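Local coordinates for aminotransferase AspB (Helicobacter pylori 26695, PDB 3EZS), which probably works as a pyridoxal 5'-phosphate-dependent transaminase of the class I and II aminotransferase family, moving amino groups between amino acids and keto acids, at residues L293-K298 against K363-I368. Sequence-based numbering, arbitrary orientation.
Sequences LKLARK and KPLEII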
ATOM      1  N   LEU A 293     -18.678   1.122  27.509  1.00 35.95           N
ATOM      2  CA  LEU A 293     -19.746   0.133  27.306  1.00 37.01           C
ATOM      3  C   LEU A 293     -20.594  -0.058  28.565  1.00 37.55           C
ATOM      4  O   LEU A 293     -21.814  -0.180  28.471  1.00 38.16           O
ATOM      5  CB  LEU A 293     -19.177  -1.240  26.892  1.00 37.17           C
ATOM      6  CG  LEU A 293     -18.462  -1.430  25.562  1.00 41.22           C
ATOM      7  CD1 LEU A 293     -17.956  -2.887  25.418  1.00 43.61           C
ATOM      8  CD2 LEU A 293     -19.374  -1.053  24.389  1.00 34.86           C
ATOM      9  N   LYS A 294     -19.947  -0.100  29.734  1.00 37.45           N
ATOM     10  CA  LYS A 294     -20.660  -0.217  31.011  1.00 40.39           C
ATOM     11  C   LYS A 294     -21.589   0.949  31.247  1.00 38.07           C
ATOM     12  O   LYS A 294     -22.727   0.761  31.685  1.00 40.16           O
ATOM     13  CB  LYS A 294     -19.682  -0.291  32.200  1.00 40.66           C
ATOM     14  CG  LYS A 294     -18.880  -1.572  32.258  1.00 44.61           C
ATOM     15  CD  LYS A 294     -17.961  -1.629  33.488  1.00 47.41           C
ATOM     16  CE  LYS A 294     -17.090  -2.882  33.455  1.00 50.20           C
ATOM     17  NZ  LYS A 294     -17.878  -4.130  33.319  1.00 47.35           N
ATOM     18  N   LEU A 295     -21.089   2.152  30.989  1.00 37.41           N
ATOM     19  CA  LEU A 295     -21.875   3.375  31.169  1.00 38.18           C
ATOM     20  C   LEU A 295     -23.101   3.362  30.248  1.00 38.77           C
ATOM     21  O   LEU A 295     -24.225   3.602  30.699  1.00 37.83           O
ATOM     22  CB  LEU A 295     -21.007   4.611  30.883  1.00 38.28           C
ATOM     23  CG  LEU A 295     -21.735   5.955  30.917  1.00 39.96           C
ATOM     24  CD1 LEU A 295     -22.361   6.207  32.298  1.00 34.61           C
ATOM     25  CD2 LEU A 295     -20.799   7.048  30.493  1.00 39.22           C
ATOM     26  N   ALA A 296     -22.860   3.068  28.969  1.00 38.23           N
ATOM     27  CA  ALA A 296     -23.905   2.986  27.952  1.00 38.82           C
ATOM     28  C   ALA A 296     -24.982   1.996  28.362  1.00 40.41           C
ATOM     29  O   ALA A 296     -26.180   2.265  28.191  1.00 38.34           O
ATOM     30  CB  ALA A 296     -23.308   2.596  26.586  1.00 35.56           C
ATOM     31  N   ARG A 297     -24.551   0.859  28.921  1.00 41.16           N
ATOM     32  CA  ARG A 297     -25.478  -0.186  29.348  1.00 41.36           C
ATOM     33  C   ARG A 297     -26.351   0.262  30.532  1.00 40.91           C
ATOM     34  O   ARG A 297     -27.529  -0.095  30.616  1.00 41.62           O
ATOM     35  CB  ARG A 297     -24.729  -1.478  29.671  1.00 42.56           C
ATOM     36  CG  ARG A 297     -25.669  -2.670  29.900  1.00 40.59           C
ATOM     37  CD  ARG A 297     -24.917  -3.961  30.202  1.00 41.16           C
ATOM     38  NE  ARG A 297     -24.017  -4.348  29.100  1.00 45.30           N
ATOM     39  CZ  ARG A 297     -22.689  -4.206  29.072  1.00 39.95           C
ATOM     40  NH1 ARG A 297     -22.022  -3.697  30.092  1.00 45.66           N
ATOM     41  NH2 ARG A 297     -22.019  -4.599  28.003  1.00 43.74           N
ATOM     42  N   LYS A 298     -25.786   1.043  31.437  1.00 40.15           N
ATOM     43  CA  LYS A 298     -26.583   1.589  32.525  1.00 41.04           C
ATOM     44  C   LYS A 298     -27.614   2.588  31.995  1.00 41.37           C
ATOM     45  O   LYS A 298     -28.740   2.627  32.467  1.00 40.11           O
ATOM     46  CB  LYS A 298     -25.713   2.301  33.556  1.00 39.85           C
ATOM     47  CG  LYS A 298     -24.765   1.422  34.345  1.00 42.71           C
ATOM     48  CD  LYS A 298     -24.035   2.259  35.394  1.00 43.66           C
ATOM     49  CE  LYS A 298     -22.954   1.467  36.180  1.00 45.61           C
ATOM     50  NZ  LYS A 298     -23.516   0.330  36.931  1.00 52.72           N
ATOM     51  N   LYS A 363     -23.142  12.860  29.752  1.00 45.59           N
ATOM     52  CA  LYS A 363     -24.196  13.762  29.339  1.00 46.53           C
ATOM     53  C   LYS A 363     -24.798  13.395  27.984  1.00 43.64           C
ATOM     54  O   LYS A 363     -26.001  13.157  27.909  1.00 44.82           O
ATOM     55  CB  LYS A 363     -23.706  15.231  29.361  1.00 48.87           C
ATOM     56  CG  LYS A 363     -24.780  16.278  29.091  1.00 55.39           C
ATOM     57  CD  LYS A 363     -25.821  16.299  30.207  1.00 61.65           C
ATOM     58  CE  LYS A 363     -26.875  17.354  29.973  1.00 66.40           C
ATOM     59  NZ  LYS A 363     -27.879  17.333  31.072  1.00 70.26           N
ATOM     60  N   PRO A 364     -23.991  13.362  26.908  1.00 42.74           N
ATOM     61  CA  PRO A 364     -24.588  13.026  25.607  1.00 41.99           C
ATOM     62  C   PRO A 364     -25.351  11.704  25.535  1.00 41.75           C
ATOM     63  O   PRO A 364     -26.365  11.632  24.839  1.00 41.32           O
ATOM     64  CB  PRO A 364     -23.388  12.971  24.665  1.00 41.95           C
ATOM     65  CG  PRO A 364     -22.202  12.954  25.520  1.00 43.22           C
ATOM     66  CD  PRO A 364     -22.558  13.658  26.761  1.00 43.43           C
ATOM     67  N   LEU A 365     -24.887  10.675  26.238  1.00 41.13           N
ATOM     68  CA  LEU A 365     -25.575   9.381  26.195  1.00 40.56           C
ATOM     69  C   LEU A 365     -26.916   9.468  26.900  1.00 40.03           C
ATOM     70  O   LEU A 365     -27.884   8.859  26.451  1.00 38.79           O
ATOM     71  CB  LEU A 365     -24.711   8.250  26.780  1.00 39.62           C
ATOM     72  CG  LEU A 365     -23.415   7.879  26.042  1.00 43.36           C
ATOM     73  CD1 LEU A 365     -22.659   6.802  26.818  1.00 34.28           C
ATOM     74  CD2 LEU A 365     -23.697   7.414  24.628  1.00 39.95           C
ATOM     75  N   GLU A 366     -26.983  10.220  28.000  1.00 41.46           N
ATOM     76  CA  GLU A 366     -28.263  10.428  28.698  1.00 43.48           C
ATOM     77  C   GLU A 366     -29.274  11.174  27.816  1.00 41.62           C
ATOM     78  O   GLU A 366     -30.472  10.837  27.781  1.00 38.09           O
ATOM     79  CB  GLU A 366     -28.048  11.186  30.007  1.00 43.57           C
ATOM     80  CG  GLU A 366     -27.379  10.306  31.062  1.00 51.32           C
ATOM     81  CD  GLU A 366     -27.112  11.002  32.405  1.00 51.41           C
ATOM     82  OE1 GLU A 366     -27.258  12.251  32.518  1.00 56.93           O
ATOM     83  OE2 GLU A 366     -26.757  10.264  33.359  1.00 64.08           O
ATOM     84  N   ILE A 367     -28.768  12.183  27.109  1.00 39.68           N
ATOM     85  CA  ILE A 367     -29.575  12.985  26.213  1.00 39.50           C
ATOM     86  C   ILE A 367     -30.163  12.091  25.125  1.00 39.42           C
ATOM     87  O   ILE A 367     -31.372  12.116  24.864  1.00 37.28           O
ATOM     88  CB  ILE A 367     -28.740  14.123  25.598  1.00 37.31           C
ATOM     89  CG1 ILE A 367     -28.405  15.164  26.667  1.00 40.18           C
ATOM     90  CG2 ILE A 367     -29.511  14.825  24.503  1.00 44.55           C
ATOM     91  CD1 ILE A 367     -27.407  16.237  26.217  1.00 39.62           C
ATOM     92  N   ILE A 368     -29.301  11.286  24.515  1.00 39.25           N
ATOM     93  CA  ILE A 368     -29.733  10.352  23.496  1.00 38.80           C
ATOM     94  C   ILE A 368     -30.890   9.494  24.016  1.00 39.52           C
ATOM     95  O   ILE A 368     -31.910   9.357  23.335  1.00 38.39           O
ATOM     96  CB  ILE A 368     -28.565   9.467  23.020  1.00 39.34           C
ATOM     97  CG1 ILE A 368     -27.593  10.294  22.167  1.00 40.68           C
ATOM     98  CG2 ILE A 368     -29.079   8.245  22.182  1.00 38.19           C
ATOM     99  CD1 ILE A 368     -26.244   9.555  21.771  1.00 38.64           C
TER
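A small, wholly apolar helix-to-helix contact joins helix 280-299 to the C-terminal helix 358-372, with Leu365 reaching across to Leu295 and Ala296. One methyl does all the touching: Leu365 CD1 lies 4.1 Å from Leu295 CD2 and 4.3 Å from Ala296 CB. Leu365 CD1 also lies 4.2 Å from Ala296 CA, so it rests on the helix backbone itself, and alanine suits this place because its single methyl lets a branched side chain come that close. The CB of Leu365 already points at the facing helix, and the extended second torsion (chi2 177°) sets CD1 farthest forward. Leucine suits this buried place because its branched end brings no polar group to satisfy. The two leucine side chains meet at an angle, methyl against methyl. The C-terminal end of helix 280-299 and helix 358-372 lie beside a three-stranded antiparallel sheet, in what is probably the small domain of the fold-type I aminotransferase architecture; Ala296 also touches Val312 on strand 311-315. Phe300, just past the end of helix 280-299, covers Leu365 further, while Leu295, partly exposed, covers the edge of the seam and continues along the partner helix to Thr358, Leu361 and Glu362. Away from this seam, Lys294 and Arg297 turn their charges to Glu201, forming salt bridges.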